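PDB 5WLH: LbaCas13a H328A (C2c2) from Lachnospiraceae bacterium NK4A179, which binds a CRISPR RNA guide and, as a Cas13a-family nuclease, probably cleaves RNA targets recognised by that guide. Local coordinates for residues 502-507 against 1121-1126; 506-511 against 1250-1255; 648-653 against 871-876; 658-663 against 862-867. One frame throughout, in Å; residues are numbered along the deposited sequence.

Interaction 1: residues 502-507 against 1121-1126; sequences TAVYVA and QLINWI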
# COMPACT_ATOMS: atom_id res chain seq x y z
N THR A 502 -4.96 -1.17 11.64
CA THR A 502 -5.62 -0.89 12.91
C THR A 502 -4.81 0.09 13.75
O THR A 502 -5.38 0.95 14.43
CB THR A 502 -5.85 -2.20 13.68
OG1 THR A 502 -6.65 -3.07 12.86
CG2 THR A 502 -6.58 -1.96 15.01
N ALA A 503 -3.48 -0.00 13.67
CA ALA A 503 -2.64 0.90 14.44
C ALA A 503 -2.88 2.34 14.05
O ALA A 503 -2.83 3.24 14.89
CB ALA A 503 -1.17 0.53 14.24
N VAL A 504 -3.15 2.58 12.76
CA VAL A 504 -3.42 3.92 12.28
C VAL A 504 -4.69 4.45 12.93
O VAL A 504 -4.74 5.59 13.41
CB VAL A 504 -3.53 3.91 10.74
CG1 VAL A 504 -4.16 5.21 10.22
CG2 VAL A 504 -2.16 3.64 10.12
N TYR A 505 -5.73 3.61 12.99
CA TYR A 505 -7.01 4.05 13.53
C TYR A 505 -6.94 4.24 15.04
O TYR A 505 -7.60 5.16 15.56
CB TYR A 505 -8.12 3.06 13.16
CG TYR A 505 -8.30 3.05 11.67
CD1 TYR A 505 -8.50 4.25 10.98
CD2 TYR A 505 -8.18 1.88 10.95
CE1 TYR A 505 -8.64 4.26 9.60
CE2 TYR A 505 -8.30 1.89 9.58
CZ TYR A 505 -8.52 3.07 8.91
OH TYR A 505 -8.65 3.06 7.53
N VAL A 506 -6.15 3.42 15.75
CA VAL A 506 -5.90 3.68 17.17
C VAL A 506 -5.36 5.10 17.35
O VAL A 506 -5.85 5.86 18.20
CB VAL A 506 -4.93 2.64 17.76
CG1 VAL A 506 -4.52 3.01 19.22
CG2 VAL A 506 -5.57 1.28 17.74
N ALA A 507 -4.38 5.49 16.53
CA ALA A 507 -3.83 6.84 16.62
C ALA A 507 -4.89 7.90 16.36
O ALA A 507 -4.96 8.90 17.07
CB ALA A 507 -2.67 7.00 15.63
N GLN A 1121 -1.16 7.53 6.08
CA GLN A 1121 -0.07 6.78 5.45
C GLN A 1121 1.23 6.96 6.22
O GLN A 1121 2.02 6.03 6.35
CB GLN A 1121 0.09 7.23 3.99
CG GLN A 1121 1.26 6.55 3.26
CD GLN A 1121 1.09 5.05 3.17
OE1 GLN A 1121 0.14 4.55 2.56
NE2 GLN A 1121 2.01 4.30 3.79
N LEU A 1122 1.46 8.17 6.74
CA LEU A 1122 2.64 8.39 7.57
C LEU A 1122 2.62 7.49 8.80
O LEU A 1122 3.63 6.88 9.14
CB LEU A 1122 2.71 9.85 7.99
CG LEU A 1122 3.07 10.80 6.84
CD1 LEU A 1122 2.87 12.24 7.26
CD2 LEU A 1122 4.51 10.57 6.32
N ILE A 1123 1.47 7.37 9.45
CA ILE A 1123 1.39 6.50 10.63
C ILE A 1123 1.54 5.04 10.23
O ILE A 1123 2.18 4.25 10.93
CB ILE A 1123 0.09 6.76 11.39
CG1 ILE A 1123 0.10 8.21 11.93
CG2 ILE A 1123 0.02 5.83 12.62
CD1 ILE A 1123 -1.26 8.68 12.45
N ASN A 1124 0.95 4.65 9.10
CA ASN A 1124 1.17 3.31 8.57
C ASN A 1124 2.66 3.02 8.44
O ASN A 1124 3.15 1.99 8.90
CB ASN A 1124 0.44 3.19 7.22
CG ASN A 1124 0.53 1.81 6.60
OD1 ASN A 1124 1.61 1.31 6.33
ND2 ASN A 1124 -0.63 1.23 6.29
N TRP A 1125 3.41 3.95 7.83
CA TRP A 1125 4.85 3.77 7.69
C TRP A 1125 5.54 3.66 9.04
O TRP A 1125 6.51 2.91 9.19
CB TRP A 1125 5.44 4.94 6.91
CG TRP A 1125 5.26 4.79 5.43
CD1 TRP A 1125 5.15 3.62 4.72
CD2 TRP A 1125 5.18 5.86 4.48
NE1 TRP A 1125 5.02 3.91 3.36
CE2 TRP A 1125 5.04 5.27 3.20
CE3 TRP A 1125 5.21 7.25 4.59
CZ2 TRP A 1125 4.93 6.04 2.03
CZ3 TRP A 1125 5.12 8.01 3.44
CH2 TRP A 1125 4.97 7.40 2.17
N ILE A 1126 5.07 4.42 10.04
CA ILE A 1126 5.66 4.29 11.37
C ILE A 1126 5.59 2.84 11.83
O ILE A 1126 6.57 2.28 12.34
CB ILE A 1126 4.96 5.21 12.38
CG1 ILE A 1126 5.41 6.65 12.16
CG2 ILE A 1126 5.27 4.72 13.83
CD1 ILE A 1126 4.54 7.68 12.87
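Val504 and Ile1123 meet where two long helices, 486-517 and 1106-1145, cross steeply: over these short segments the axes come within 8.8 Å and run at 121° to each other. This is helix-on-helix packing through branched side chains and an alanine, in a buried part of the Cas13a core. The methyl Val504 CG2 is wedged against the turn of the other helix, reaching Asn1124 N at 3.4 Å and Asn1124 CB at 3.9 Å. Ile1123 answers with both arms. Its CG2 lies 3.9 Å from Val504 CA, against the backbone of the 486-517 helix. With CD1 extended away from CA (chi2 168°), the longer arm reaches one turn further on and ends 3.9 Å from Ala507 CB. The methyl of Ala507 adds little bulk here, and the isoleucine tip comes right up to it.

Around this first shell lie other helices. Ile1123 also rests on Ile1249 of helix 1239-1250, and on the far side of its helix Trp1125 meets Phe1274 edge-to-face. Tyr505, turned away from the crossing, packs into helix 915-941. One polar link flanks the contact, a weak hydrogen bond between Asn1124 OD1 and Arg500 NE.

Interaction 2: residues 506-511 against 1250-1255; sequences VAFAAR and EHFRYY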
# COMPACT_ATOMS: atom_id res chain seq x y z
N VAL A 506 -6.15 3.42 15.75
CA VAL A 506 -5.90 3.68 17.17
C VAL A 506 -5.36 5.10 17.35
O VAL A 506 -5.85 5.86 18.20
CB VAL A 506 -4.93 2.64 17.76
CG1 VAL A 506 -4.52 3.01 19.22
CG2 VAL A 506 -5.57 1.28 17.74
N ALA A 507 -4.38 5.49 16.53
CA ALA A 507 -3.83 6.84 16.62
C ALA A 507 -4.89 7.90 16.36
O ALA A 507 -4.96 8.90 17.07
CB ALA A 507 -2.67 7.00 15.63
N PHE A 508 -5.74 7.70 15.33
CA PHE A 508 -6.76 8.69 15.03
C PHE A 508 -7.82 8.75 16.12
O PHE A 508 -8.35 9.83 16.42
CB PHE A 508 -7.42 8.42 13.67
CG PHE A 508 -6.66 8.99 12.51
CD1 PHE A 508 -6.66 10.37 12.27
CD2 PHE A 508 -5.94 8.17 11.65
CE1 PHE A 508 -5.94 10.91 11.20
CE2 PHE A 508 -5.21 8.71 10.58
CZ PHE A 508 -5.22 10.07 10.35
N ALA A 509 -8.18 7.60 16.68
CA ALA A 509 -9.17 7.61 17.75
C ALA A 509 -8.65 8.40 18.93
O ALA A 509 -9.38 9.20 19.53
CB ALA A 509 -9.51 6.18 18.17
N ALA A 510 -7.37 8.20 19.27
CA ALA A 510 -6.75 8.96 20.36
C ALA A 510 -6.74 10.44 20.04
O ALA A 510 -7.07 11.28 20.89
CB ALA A 510 -5.34 8.43 20.61
N ARG A 511 -6.34 10.80 18.82
CA ARG A 511 -6.37 12.19 18.40
C ARG A 511 -7.76 12.79 18.55
O ARG A 511 -7.93 13.88 19.13
CB ARG A 511 -5.89 12.31 16.94
CG ARG A 511 -6.00 13.72 16.39
CD ARG A 511 -5.21 14.69 17.29
NE ARG A 511 -5.15 16.03 16.72
CZ ARG A 511 -4.39 17.00 17.22
NH1 ARG A 511 -3.64 16.77 18.29
NH2 ARG A 511 -4.37 18.19 16.64
N GLU A 1250 3.05 10.84 14.89
CA GLU A 1250 2.04 10.09 15.62
C GLU A 1250 1.35 10.93 16.68
O GLU A 1250 0.21 10.63 17.06
CB GLU A 1250 2.63 8.83 16.26
CG GLU A 1250 1.52 7.92 16.77
CD GLU A 1250 1.95 6.48 16.92
OE1 GLU A 1250 3.14 6.20 16.72
OE2 GLU A 1250 1.08 5.63 17.22
N HIS A 1251 2.01 11.95 17.18
CA HIS A 1251 1.39 12.87 18.12
C HIS A 1251 0.70 14.03 17.44
O HIS A 1251 0.26 14.96 18.13
CB HIS A 1251 2.41 13.41 19.12
CG HIS A 1251 3.13 12.33 19.86
ND1 HIS A 1251 4.38 12.51 20.41
CD2 HIS A 1251 2.76 11.05 20.14
CE1 HIS A 1251 4.75 11.38 21.00
NE2 HIS A 1251 3.79 10.49 20.84
N PHE A 1252 0.59 14.01 16.10
CA PHE A 1252 -0.20 14.99 15.38
C PHE A 1252 0.31 16.41 15.64
O PHE A 1252 -0.47 17.36 15.67
CB PHE A 1252 -1.69 14.86 15.75
CG PHE A 1252 -2.34 13.61 15.16
CD1 PHE A 1252 -2.07 12.34 15.68
CD2 PHE A 1252 -3.18 13.70 14.07
CE1 PHE A 1252 -2.65 11.19 15.13
CE2 PHE A 1252 -3.78 12.55 13.50
CZ PHE A 1252 -3.51 11.31 14.03
N ARG A 1253 1.63 16.55 15.84
CA ARG A 1253 2.19 17.87 16.18
C ARG A 1253 2.03 18.85 15.03
O ARG A 1253 1.94 20.06 15.26
CB ARG A 1253 3.66 17.74 16.56
CG ARG A 1253 3.95 16.77 17.70
CD ARG A 1253 3.27 17.23 18.99
NE ARG A 1253 3.56 18.63 19.29
CZ ARG A 1253 2.79 19.42 20.04
NH1 ARG A 1253 1.68 18.93 20.58
NH2 ARG A 1253 3.13 20.68 20.24
N TYR A 1254 2.01 18.36 13.79
CA TYR A 1254 1.81 19.24 12.65
C TYR A 1254 0.60 20.13 12.86
O TYR A 1254 0.61 21.32 12.51
CB TYR A 1254 1.64 18.41 11.38
CG TYR A 1254 1.07 19.17 10.21
CD1 TYR A 1254 1.89 19.95 9.41
CD2 TYR A 1254 -0.27 19.06 9.88
CE1 TYR A 1254 1.38 20.63 8.32
CE2 TYR A 1254 -0.79 19.73 8.77
CZ TYR A 1254 0.04 20.52 8.01
OH TYR A 1254 -0.47 21.19 6.92
N TYR A 1255 -0.47 19.57 13.41
CA TYR A 1255 -1.74 20.28 13.53
C TYR A 1255 -1.73 21.31 14.64
O TYR A 1255 -2.65 22.13 14.69
CB TYR A 1255 -2.87 19.28 13.75
CG TYR A 1255 -3.10 18.40 12.54
CD1 TYR A 1255 -3.61 18.94 11.37
CD2 TYR A 1255 -2.76 17.05 12.54
CE1 TYR A 1255 -3.83 18.16 10.24
CE2 TYR A 1255 -2.96 16.25 11.39
CZ TYR A 1255 -3.50 16.82 10.25
OH TYR A 1255 -3.71 16.08 9.10
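The Phe1252 ring has the aliphatic part of Arg511 over one face and Phe508 at its edge, and it projects from a Schellman motif that ends helix 1239-1250. Phe1252 turns that edge to the face of Phe508 in an offset edge-to-face pair, centroids 5.3 Å apart and planes at 75°. Over its face, Arg511 CG makes a CH-pi contact 3.8 Å from the ring centroid. The arginine chain bends at chi2 (56°), which brings CD to within 3.7 Å of Phe1252 CG; beyond it the guanidinium has Phe1252 CB over one face, its plane only 12° from that of the ring. Arg511 NE is held by a salt bridge to Glu1049. An alanine at Arg511 would lack the CG and CD that lie against the Phe1252 face and would probably leave Glu1049 without this partner, though CB would still touch the ring.

The positive phi of Phe1252, the C-prime residue, turns the chain out of its helix. The preceding residues Arg1246 to His1251 fit the R-X4-H signature of HEPN nucleases, so the contact probably joins helix 486-517 to the end of that motif. At the end of the guanidinium, Arg511 NH2 lies 3.4 Å from Tyr1255 CB.

Interaction 3: residues 648-653 against 871-876; sequences LPMFYK and HDLCDK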
# COMPACT_ATOMS: atom_id res chain seq x y z
N LEU A 648 -37.47 9.14 1.40
CA LEU A 648 -38.20 8.00 0.85
C LEU A 648 -39.69 8.05 1.15
O LEU A 648 -40.48 7.67 0.27
CB LEU A 648 -37.59 6.68 1.36
CG LEU A 648 -36.42 6.11 0.56
CD1 LEU A 648 -36.77 5.95 -0.91
CD2 LEU A 648 -35.16 6.95 0.73
N PRO A 649 -40.15 8.48 2.34
CA PRO A 649 -41.60 8.58 2.55
C PRO A 649 -42.24 9.74 1.81
O PRO A 649 -43.46 9.92 1.92
CB PRO A 649 -41.73 8.75 4.07
CG PRO A 649 -40.41 9.18 4.54
CD PRO A 649 -39.40 8.64 3.60
N MET A 650 -41.47 10.54 1.08
CA MET A 650 -42.04 11.53 0.18
C MET A 650 -42.55 10.89 -1.11
O MET A 650 -43.35 11.51 -1.82
CB MET A 650 -41.00 12.60 -0.15
CG MET A 650 -41.47 13.75 -1.01
SD MET A 650 -40.21 15.04 -1.12
CE MET A 650 -39.96 15.38 0.62
N PHE A 651 -42.10 9.67 -1.42
CA PHE A 651 -42.41 9.04 -2.69
C PHE A 651 -42.99 7.64 -2.58
O PHE A 651 -43.49 7.13 -3.59
CB PHE A 651 -41.16 9.02 -3.58
CG PHE A 651 -40.57 10.38 -3.81
CD1 PHE A 651 -41.08 11.21 -4.80
CD2 PHE A 651 -39.54 10.86 -3.01
CE1 PHE A 651 -40.56 12.48 -5.00
CE2 PHE A 651 -39.02 12.13 -3.21
CZ PHE A 651 -39.53 12.94 -4.21
N TYR A 652 -42.98 7.03 -1.40
CA TYR A 652 -43.51 5.69 -1.24
C TYR A 652 -44.31 5.61 0.05
O TYR A 652 -44.16 6.43 0.95
CB TYR A 652 -42.38 4.64 -1.26
CG TYR A 652 -41.61 4.64 -2.57
CD1 TYR A 652 -42.13 4.00 -3.69
CD2 TYR A 652 -40.39 5.29 -2.69
CE1 TYR A 652 -41.43 4.01 -4.90
CE2 TYR A 652 -39.69 5.30 -3.88
CZ TYR A 652 -40.22 4.66 -4.98
OH TYR A 652 -39.52 4.67 -6.17
N LYS A 653 -45.19 4.61 0.11
CA LYS A 653 -46.03 4.42 1.27
C LYS A 653 -45.22 3.91 2.46
O LYS A 653 -44.36 3.03 2.31
CB LYS A 653 -47.15 3.43 0.95
CG LYS A 653 -48.02 3.87 -0.23
CD LYS A 653 -49.33 3.09 -0.29
CE LYS A 653 -49.11 1.69 -0.88
NZ LYS A 653 -50.39 0.93 -0.98
N HIS A 871 -45.84 12.86 -2.25
CA HIS A 871 -46.83 13.33 -1.29
C HIS A 871 -46.09 13.99 -0.13
O HIS A 871 -44.86 14.10 -0.13
CB HIS A 871 -47.75 12.20 -0.82
CG HIS A 871 -47.05 11.04 -0.17
ND1 HIS A 871 -46.18 10.21 -0.86
CD2 HIS A 871 -47.10 10.57 1.09
CE1 HIS A 871 -45.73 9.28 -0.04
NE2 HIS A 871 -46.27 9.47 1.15
N ASP A 872 -46.86 14.46 0.85
CA ASP A 872 -46.28 15.23 1.94
C ASP A 872 -45.53 14.32 2.90
O ASP A 872 -45.95 13.19 3.17
CB ASP A 872 -47.37 15.99 2.69
CG ASP A 872 -48.02 17.07 1.85
OD1 ASP A 872 -47.29 17.87 1.22
OD2 ASP A 872 -49.27 17.11 1.81
N LEU A 873 -44.41 14.81 3.40
CA LEU A 873 -43.68 14.11 4.45
C LEU A 873 -44.50 14.09 5.73
O LEU A 873 -45.03 15.12 6.16
CB LEU A 873 -42.33 14.77 4.70
CG LEU A 873 -41.11 14.20 4.00
CD1 LEU A 873 -39.85 14.89 4.49
CD2 LEU A 873 -41.03 12.70 4.22
N CYS A 874 -44.62 12.91 6.34
CA CYS A 874 -45.15 12.81 7.69
C CYS A 874 -44.18 13.48 8.67
O CYS A 874 -43.06 13.85 8.32
CB CYS A 874 -45.37 11.34 8.07
SG CYS A 874 -44.06 10.17 7.51
N ASP A 875 -44.63 13.65 9.91
CA ASP A 875 -43.70 14.02 10.96
C ASP A 875 -42.70 12.89 11.15
O ASP A 875 -43.04 11.71 11.01
CB ASP A 875 -44.44 14.31 12.26
CG ASP A 875 -45.04 15.71 12.30
OD1 ASP A 875 -44.32 16.67 11.96
OD2 ASP A 875 -46.22 15.84 12.67
N LYS A 876 -41.44 13.25 11.46
CA LYS A 876 -40.40 12.23 11.55
C LYS A 876 -40.74 11.17 12.59
O LYS A 876 -40.53 9.98 12.37
CB LYS A 876 -39.05 12.88 11.88
CG LYS A 876 -37.90 11.89 12.01
CD LYS A 876 -36.58 12.51 11.59
CE LYS A 876 -35.56 12.46 12.71
NZ LYS A 876 -34.29 13.14 12.33
O HOH W 1 -45.20 10.54 4.29
O HOH W 2 -45.56 7.67 3.10
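Leu873 fits against a hollow formed by Pro649 and Met650. Its CD2 presses on the proline ring, 3.6 Å from Pro649 CG, and its CG meets the methyl Met650 CE at 3.8 Å. The bend at the end of the methionine chain (chi3 -56°) carries CE there.

His871 is the second bump. Its backbone N bonds to Met650 O at 2.9 Å, and its ring, with CG between the backbone N and the carbonyl carbon (chi1 59°), turns in among the carbonyls of the opposing loop. Tyr652 O lies at the ring edge, 3.4 Å from His871 CE1, and water 2 joins the two loops, 2.7 Å from His871 NE2 and 2.8 Å from Tyr652 O. Water 1 links Pro649 O, 3.0 Å away, to Asp872 O and Cys874 N. His871 ND1 bonds to Tyr869 O and the imidazole stacks on the Tyr869 ring. An alanine at His871 would probably open a gap beside Tyr652 O and leave water 2 and Tyr869 without their ring partner.

In this loop-to-loop contact the link between helices 635-645 and 654-665 receives the connection after helix 843-861, through one direct backbone bond, two bridging waters and a small apolar patch.

Interaction 4: residues 658-663 against 862-867; sequences KKLLID and YAFVLK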
# COMPACT_ATOMS: atom_id res chain seq x y z
N LYS A 658 -41.83 0.15 5.40
CA LYS A 658 -41.66 -0.67 6.59
C LYS A 658 -41.27 -2.09 6.22
O LYS A 658 -40.38 -2.68 6.85
CB LYS A 658 -42.95 -0.69 7.43
CG LYS A 658 -42.89 -1.73 8.56
CD LYS A 658 -44.28 -2.20 8.97
CE LYS A 658 -44.94 -1.18 9.87
NZ LYS A 658 -44.07 -0.93 11.05
N LYS A 659 -41.93 -2.66 5.22
CA LYS A 659 -41.57 -4.00 4.76
C LYS A 659 -40.11 -4.04 4.36
O LYS A 659 -39.37 -4.96 4.75
CB LYS A 659 -42.46 -4.42 3.60
CG LYS A 659 -42.10 -5.77 3.01
CD LYS A 659 -41.33 -5.62 1.73
CE LYS A 659 -41.38 -6.89 0.87
NZ LYS A 659 -40.66 -8.03 1.50
N LEU A 660 -39.67 -3.06 3.57
CA LEU A 660 -38.27 -2.98 3.15
C LEU A 660 -37.35 -2.83 4.36
O LEU A 660 -36.34 -3.54 4.48
CB LEU A 660 -38.08 -1.82 2.18
CG LEU A 660 -36.66 -1.58 1.63
CD1 LEU A 660 -36.13 -2.84 0.98
CD2 LEU A 660 -36.66 -0.46 0.63
N LEU A 661 -37.69 -1.91 5.27
CA LEU A 661 -36.87 -1.68 6.46
C LEU A 661 -36.64 -2.96 7.23
O LEU A 661 -35.51 -3.27 7.65
CB LEU A 661 -37.53 -0.64 7.36
CG LEU A 661 -37.41 0.83 6.98
CD1 LEU A 661 -38.44 1.64 7.76
CD2 LEU A 661 -35.98 1.34 7.23
N ILE A 662 -37.71 -3.73 7.45
CA ILE A 662 -37.57 -4.99 8.18
C ILE A 662 -36.69 -5.95 7.40
O ILE A 662 -35.81 -6.61 7.96
CB ILE A 662 -38.95 -5.59 8.49
CG1 ILE A 662 -39.71 -4.67 9.44
CG2 ILE A 662 -38.81 -6.97 9.08
CD1 ILE A 662 -41.18 -5.04 9.60
N ASP A 663 -36.89 -6.04 6.08
CA ASP A 663 -36.06 -6.91 5.25
C ASP A 663 -34.58 -6.55 5.36
O ASP A 663 -33.72 -7.43 5.48
CB ASP A 663 -36.47 -6.82 3.79
CG ASP A 663 -37.79 -7.50 3.50
OD1 ASP A 663 -38.34 -8.20 4.39
OD2 ASP A 663 -38.27 -7.33 2.37
N TYR A 862 -39.36 -5.90 -5.05
CA TYR A 862 -39.67 -4.57 -4.53
C TYR A 862 -40.40 -3.77 -5.59
O TYR A 862 -40.08 -2.62 -5.87
CB TYR A 862 -38.40 -3.88 -4.05
CG TYR A 862 -37.84 -4.61 -2.84
CD1 TYR A 862 -38.55 -4.67 -1.65
CD2 TYR A 862 -36.63 -5.30 -2.92
CE1 TYR A 862 -38.06 -5.36 -0.56
CE2 TYR A 862 -36.13 -5.99 -1.82
CZ TYR A 862 -36.85 -6.02 -0.65
OH TYR A 862 -36.37 -6.69 0.44
N ALA A 863 -41.42 -4.41 -6.17
CA ALA A 863 -42.14 -3.83 -7.30
C ALA A 863 -42.75 -2.48 -6.94
O ALA A 863 -42.94 -1.64 -7.83
CB ALA A 863 -43.23 -4.80 -7.78
N PHE A 864 -43.06 -2.24 -5.66
CA PHE A 864 -43.63 -0.95 -5.30
C PHE A 864 -42.70 0.19 -5.66
O PHE A 864 -43.16 1.32 -5.86
CB PHE A 864 -44.00 -0.91 -3.81
CG PHE A 864 -42.82 -0.79 -2.87
CD1 PHE A 864 -42.25 0.45 -2.59
CD2 PHE A 864 -42.34 -1.91 -2.21
CE1 PHE A 864 -41.18 0.56 -1.71
CE2 PHE A 864 -41.27 -1.80 -1.32
CZ PHE A 864 -40.70 -0.57 -1.08
N VAL A 865 -41.40 -0.09 -5.78
CA VAL A 865 -40.42 0.92 -6.17
C VAL A 865 -40.77 1.51 -7.53
O VAL A 865 -40.55 2.70 -7.77
CB VAL A 865 -39.01 0.30 -6.16
CG1 VAL A 865 -38.01 1.18 -6.88
CG2 VAL A 865 -38.57 0.01 -4.73
N LEU A 866 -41.34 0.71 -8.44
CA LEU A 866 -41.64 1.20 -9.78
C LEU A 866 -42.76 2.22 -9.81
O LEU A 866 -42.94 2.87 -10.84
CB LEU A 866 -42.00 0.04 -10.71
CG LEU A 866 -41.05 -1.17 -10.73
CD1 LEU A 866 -41.61 -2.25 -11.64
CD2 LEU A 866 -39.66 -0.77 -11.16
N LYS A 867 -43.51 2.40 -8.72
CA LYS A 867 -44.68 3.28 -8.71
C LYS A 867 -44.56 4.36 -7.64
O LYS A 867 -45.35 4.39 -6.68
CB LYS A 867 -45.95 2.47 -8.53
CG LYS A 867 -46.22 1.51 -9.68
CD LYS A 867 -46.69 2.26 -10.91
CE LYS A 867 -46.31 1.54 -12.20
NZ LYS A 867 -44.97 1.98 -12.71
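Asp663 OD2 is gripped by two donors, Tyr862 OH from across the contact at 2.8 Å and Lys659 NZ from its own helix at 2.6 Å. The two use different sides of the oxygen. The lysine takes the syn lone pair, while the hydroxyl arrives on the anti side, 22° out of the carboxylate plane. Lys659 and Asp663 stand one helical turn apart, so their salt bridge lies along the surface of helix 654-665 and is likely to steady the carboxylate that the tyrosine meets. Aspartate and tyrosine approach tip to tip, with the carboxylate and ring planes 58° apart. Two donors on one oxygen, one of them charged, would be expected to stabilise the ionised acid.

The flat of the tyrosine is used as well. Leu660 CD1 sits over one face of the ring, 3.9 Å from its centroid and offset toward the rim, where Tyr862 CE1 is 3.5 Å away. The leucine crosses the tyrosine at about a right angle. Lys659 adds its aliphatic part, CE coming 3.9 Å from Tyr862 CE1, so this lysine touches the tyrosine with its chain and bonds the acid with its tip. Phe864 makes a lighter touch, its CZ 4.4 Å from Leu660 CB.

Tyr862 is where the chain leaves helix 843-861, and the contact thus fastens that exit to the side of helix 654-665. Helix 709-732 touches both segments, receiving Leu660 on Met723 and Ile727 and Val865 on Leu720 and Phe724, while Phe643 of helix 635-645 also packs on Leu660.

From the N terminus, helix 486-517 first serves two contacts. Interaction 1 brings it to helix 1106-1145, closing a loop of some 600 residues; interaction 2 starts from the same stretch, sharing Val506 and Ala507, and closes a longer one at the end of helix 1239-1250. The two touch through Ile1123 CD1 and Phe1252 CZ, 3.8 Å apart. Nested inside both loops, interaction 3 joins 648-653 to 871-876, and interaction 4 lies within it, 658-663 meeting 862-867. A probable hydrogen bond from Tyr652 to the Val865 carbonyl joins this second pair. Its centres lie more than 40 Å from the first pair, and it ties helices 635-645 and 654-665 to the connection after helix 843-861.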